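Local atomic coordinates of ribosomal protein uL16 3-hydroxylase (Escherichia coli, PDB entry 4CCL), a protein that hydroxylates an arginine of ribosomal protein uL16, using iron(II), 2-oxoglutarate and oxygen, and regulates growth. Residues 17-28 against 174-185. Residues are numbered along the deposited sequence; the frame is centred on the assembly and turned at random.
Sequences WQKRPVVLKRGF and EPGDILYIPPGF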
# COMPACT_ATOMS: atom_id res chain seq x y z
N TRP B 17 9.12 -14.91 28.90
CA TRP B 17 8.37 -14.21 27.86
C TRP B 17 9.18 -14.00 26.58
O TRP B 17 10.30 -13.48 26.62
CB TRP B 17 7.93 -12.85 28.39
CG TRP B 17 7.34 -11.97 27.35
CD1 TRP B 17 7.95 -10.92 26.71
CD2 TRP B 17 6.02 -12.05 26.81
NE1 TRP B 17 7.09 -10.34 25.82
CE2 TRP B 17 5.90 -11.02 25.85
CE3 TRP B 17 4.93 -12.89 27.04
CZ2 TRP B 17 4.73 -10.81 25.13
CZ3 TRP B 17 3.77 -12.68 26.32
CH2 TRP B 17 3.68 -11.65 25.38
N GLN B 18 8.59 -14.41 25.46
CA GLN B 18 9.21 -14.37 24.14
C GLN B 18 10.52 -15.16 24.06
O GLN B 18 11.35 -14.91 23.20
CB GLN B 18 9.45 -12.92 23.71
CG GLN B 18 8.20 -12.20 23.23
CD GLN B 18 8.05 -12.26 21.72
OE1 GLN B 18 9.01 -12.04 20.98
NE2 GLN B 18 6.84 -12.57 21.26
N LYS B 19 10.68 -16.13 24.97
CA LYS B 19 11.90 -16.94 24.99
C LYS B 19 11.60 -18.44 25.07
O LYS B 19 11.84 -19.17 24.11
CB LYS B 19 12.80 -16.52 26.15
CG LYS B 19 13.12 -15.04 26.18
CD LYS B 19 13.95 -14.67 27.40
CE LYS B 19 13.93 -13.17 27.62
NZ LYS B 19 12.58 -12.70 28.03
N ARG B 20 11.09 -18.87 26.21
CA ARG B 20 10.86 -20.29 26.48
C ARG B 20 9.46 -20.52 27.02
O ARG B 20 8.92 -19.68 27.74
CB ARG B 20 11.87 -20.80 27.50
CG ARG B 20 13.32 -20.52 27.16
CD ARG B 20 13.73 -21.19 25.86
NE ARG B 20 13.69 -22.64 25.95
CZ ARG B 20 13.85 -23.46 24.91
NH1 ARG B 20 14.06 -22.96 23.70
NH2 ARG B 20 13.81 -24.77 25.08
N PRO B 21 8.85 -21.66 26.67
CA PRO B 21 7.54 -22.02 27.22
C PRO B 21 7.61 -22.53 28.65
O PRO B 21 8.64 -23.07 29.07
CB PRO B 21 7.07 -23.13 26.29
CG PRO B 21 8.31 -23.76 25.80
CD PRO B 21 9.31 -22.63 25.66
N VAL B 22 6.52 -22.36 29.40
CA VAL B 22 6.44 -22.92 30.74
C VAL B 22 5.06 -23.47 31.04
O VAL B 22 4.07 -23.06 30.43
CB VAL B 22 6.77 -21.90 31.85
CG1 VAL B 22 7.96 -22.37 32.68
CG2 VAL B 22 7.01 -20.51 31.27
N VAL B 23 4.99 -24.41 31.97
CA VAL B 23 3.73 -24.77 32.58
C VAL B 23 3.69 -24.07 33.93
O VAL B 23 4.54 -24.30 34.78
CB VAL B 23 3.59 -26.28 32.80
CG1 VAL B 23 2.30 -26.59 33.56
CG2 VAL B 23 3.62 -27.01 31.48
N LEU B 24 2.71 -23.19 34.11
CA LEU B 24 2.56 -22.52 35.38
C LEU B 24 1.46 -23.25 36.12
O LEU B 24 0.28 -23.17 35.76
CB LEU B 24 2.17 -21.06 35.16
CG LEU B 24 3.02 -20.29 34.14
CD1 LEU B 24 2.33 -19.01 33.71
CD2 LEU B 24 4.40 -19.98 34.71
N LYS B 25 1.85 -23.98 37.16
CA LYS B 25 0.92 -24.84 37.88
C LYS B 25 0.14 -24.00 38.88
O LYS B 25 0.73 -23.19 39.60
CB LYS B 25 1.67 -25.96 38.60
CG LYS B 25 2.45 -26.90 37.70
CD LYS B 25 1.87 -28.31 37.70
CE LYS B 25 0.71 -28.44 36.73
NZ LYS B 25 -0.01 -29.73 36.92
N ARG B 26 -1.17 -24.20 38.92
CA ARG B 26 -2.06 -23.44 39.79
C ARG B 26 -1.88 -21.94 39.58
O ARG B 26 -1.78 -21.19 40.55
CB ARG B 26 -1.83 -23.80 41.26
CG ARG B 26 -1.89 -25.28 41.57
CD ARG B 26 -3.28 -25.71 42.03
NE ARG B 26 -3.21 -26.44 43.29
CZ ARG B 26 -3.75 -26.01 44.43
NH1 ARG B 26 -4.41 -24.86 44.47
NH2 ARG B 26 -3.64 -26.75 45.53
N GLY B 27 -1.81 -21.53 38.32
CA GLY B 27 -1.73 -20.12 37.98
C GLY B 27 -2.92 -19.41 38.61
O GLY B 27 -2.79 -18.31 39.15
N PHE B 28 -4.07 -20.06 38.53
CA PHE B 28 -5.25 -19.64 39.27
C PHE B 28 -5.56 -20.69 40.33
O PHE B 28 -5.67 -21.88 40.03
CB PHE B 28 -6.45 -19.47 38.34
CG PHE B 28 -6.28 -18.36 37.34
CD1 PHE B 28 -6.40 -17.04 37.74
CD2 PHE B 28 -6.02 -18.64 36.01
CE1 PHE B 28 -6.25 -16.02 36.82
CE2 PHE B 28 -5.87 -17.63 35.09
CZ PHE B 28 -5.99 -16.31 35.50
N GLU B 174 -4.19 -29.63 35.16
CA GLU B 174 -5.30 -29.59 36.09
C GLU B 174 -5.94 -28.21 35.98
O GLU B 174 -5.29 -27.27 35.52
CB GLU B 174 -4.80 -29.84 37.51
CG GLU B 174 -3.78 -30.98 37.63
CD GLU B 174 -4.39 -32.36 37.54
OE1 GLU B 174 -5.60 -32.47 37.25
OE2 GLU B 174 -3.67 -33.35 37.78
N PRO B 175 -7.22 -28.08 36.37
CA PRO B 175 -7.87 -26.76 36.34
C PRO B 175 -7.09 -25.71 37.13
O PRO B 175 -6.71 -25.95 38.27
CB PRO B 175 -9.24 -27.02 36.99
CG PRO B 175 -9.12 -28.37 37.65
CD PRO B 175 -8.15 -29.13 36.81
N GLY B 176 -6.86 -24.55 36.51
CA GLY B 176 -6.08 -23.50 37.12
C GLY B 176 -4.67 -23.41 36.55
O GLY B 176 -4.00 -22.38 36.70
N ASP B 177 -4.22 -24.48 35.91
CA ASP B 177 -2.89 -24.50 35.30
C ASP B 177 -2.85 -23.66 34.03
O ASP B 177 -3.85 -23.54 33.31
CB ASP B 177 -2.46 -25.94 34.99
CG ASP B 177 -2.35 -26.80 36.24
OD1 ASP B 177 -2.11 -26.25 37.33
OD2 ASP B 177 -2.51 -28.03 36.11
N ILE B 178 -1.69 -23.08 33.76
CA ILE B 178 -1.49 -22.27 32.57
C ILE B 178 -0.25 -22.73 31.82
O ILE B 178 0.80 -22.98 32.43
CB ILE B 178 -1.31 -20.79 32.92
CG1 ILE B 178 -2.43 -20.33 33.87
CG2 ILE B 178 -1.30 -19.93 31.67
CD1 ILE B 178 -2.21 -18.96 34.42
N LEU B 179 -0.36 -22.84 30.50
CA LEU B 179 0.78 -23.15 29.66
C LEU B 179 1.12 -21.94 28.79
O LEU B 179 0.37 -21.60 27.87
CB LEU B 179 0.46 -24.36 28.78
CG LEU B 179 1.46 -24.73 27.69
CD1 LEU B 179 2.82 -25.07 28.29
CD2 LEU B 179 0.94 -25.90 26.86
N TYR B 180 2.24 -21.29 29.08
CA TYR B 180 2.71 -20.19 28.25
C TYR B 180 3.60 -20.70 27.13
O TYR B 180 4.61 -21.34 27.38
CB TYR B 180 3.49 -19.14 29.06
CG TYR B 180 4.24 -18.20 28.14
CD1 TYR B 180 3.55 -17.25 27.40
CD2 TYR B 180 5.62 -18.28 27.99
CE1 TYR B 180 4.22 -16.39 26.54
CE2 TYR B 180 6.29 -17.43 27.14
CZ TYR B 180 5.59 -16.49 26.42
OH TYR B 180 6.25 -15.63 25.57
N ILE B 181 3.19 -20.42 25.89
CA ILE B 181 3.96 -20.75 24.70
C ILE B 181 4.37 -19.52 23.89
O ILE B 181 3.51 -18.78 23.41
CB ILE B 181 3.19 -21.72 23.79
CG1 ILE B 181 2.57 -22.85 24.62
CG2 ILE B 181 4.11 -22.27 22.71
CD1 ILE B 181 1.66 -23.77 23.84
N PRO B 182 5.69 -19.28 23.74
CA PRO B 182 6.16 -18.24 22.82
C PRO B 182 5.96 -18.69 21.38
O PRO B 182 5.81 -19.88 21.14
CB PRO B 182 7.66 -18.15 23.13
CG PRO B 182 7.88 -18.95 24.38
CD PRO B 182 6.80 -19.98 24.40
N PRO B 183 5.95 -17.74 20.42
CA PRO B 183 5.79 -18.11 19.01
C PRO B 183 6.94 -18.95 18.49
O PRO B 183 8.09 -18.72 18.85
CB PRO B 183 5.76 -16.76 18.30
CG PRO B 183 6.44 -15.82 19.23
CD PRO B 183 6.06 -16.28 20.60
N GLY B 184 6.64 -19.92 17.63
CA GLY B 184 7.67 -20.75 17.02
C GLY B 184 7.79 -22.13 17.63
O GLY B 184 8.49 -22.99 17.10
N PHE B 185 7.12 -22.35 18.76
CA PHE B 185 7.17 -23.65 19.43
C PHE B 185 5.96 -24.50 19.06
O PHE B 185 4.83 -24.14 19.36
CB PHE B 185 7.23 -23.47 20.95
CG PHE B 185 8.54 -22.92 21.44
CD1 PHE B 185 8.80 -21.56 21.39
CD2 PHE B 185 9.51 -23.76 21.95
CE1 PHE B 185 10.00 -21.05 21.83
CE2 PHE B 185 10.72 -23.26 22.40
CZ PHE B 185 10.96 -21.90 22.34
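Asp177 grips the turn Leu24-Gly27 with both carboxylate oxygens. Asp177 OD1 takes the backbone N of Arg26 nearly head-on, 2.8 Å away. Lys25 NZ comes to Asp177 OD2 from above the carboxylate plane, at 3.1 Å, in a salt bridge. The backbone N of Glu174 reaches OD2 from the other face, so the group is held on both sides. With an alanine at this position, the Arg26 N-H and the Lys25 ammonium would probably lose their shared acceptor group, and turns 24-27 and 174-177 would be held together less firmly. Next to it, Phe28 N donates to Gly176 O.

At the far end, the end of the Tyr180 ring reaches residues 17-20, its chi1 of 166° setting CG opposite the backbone N. Tyr180 OH accepts a nearly straight bond from Gln18 N (2.6 Å), at the ring edge, and also pairs with Asp130. The Trp17 six-membered ring and the Tyr180 ring are tilted by only 26°, but offset so far that little of one lies over the other. Pro21 CD sits over one face of Phe185, 3.8 Å from the ring centroid, a CH-pi contact. Arg20 NH1 meets the edge of the same ring, while NH2 forms a salt bridge with Glu146.

Between these ends, Val22 pairs with Tyr180 and Leu24 with Ile178, both antiparallel hydrogen-bonded pairs. Strand 22-24 is thus added as an outermost strand to the antiparallel sheet of the JmjC (cupin) double-stranded beta-helix, typical of 2-oxoglutarate oxygenases.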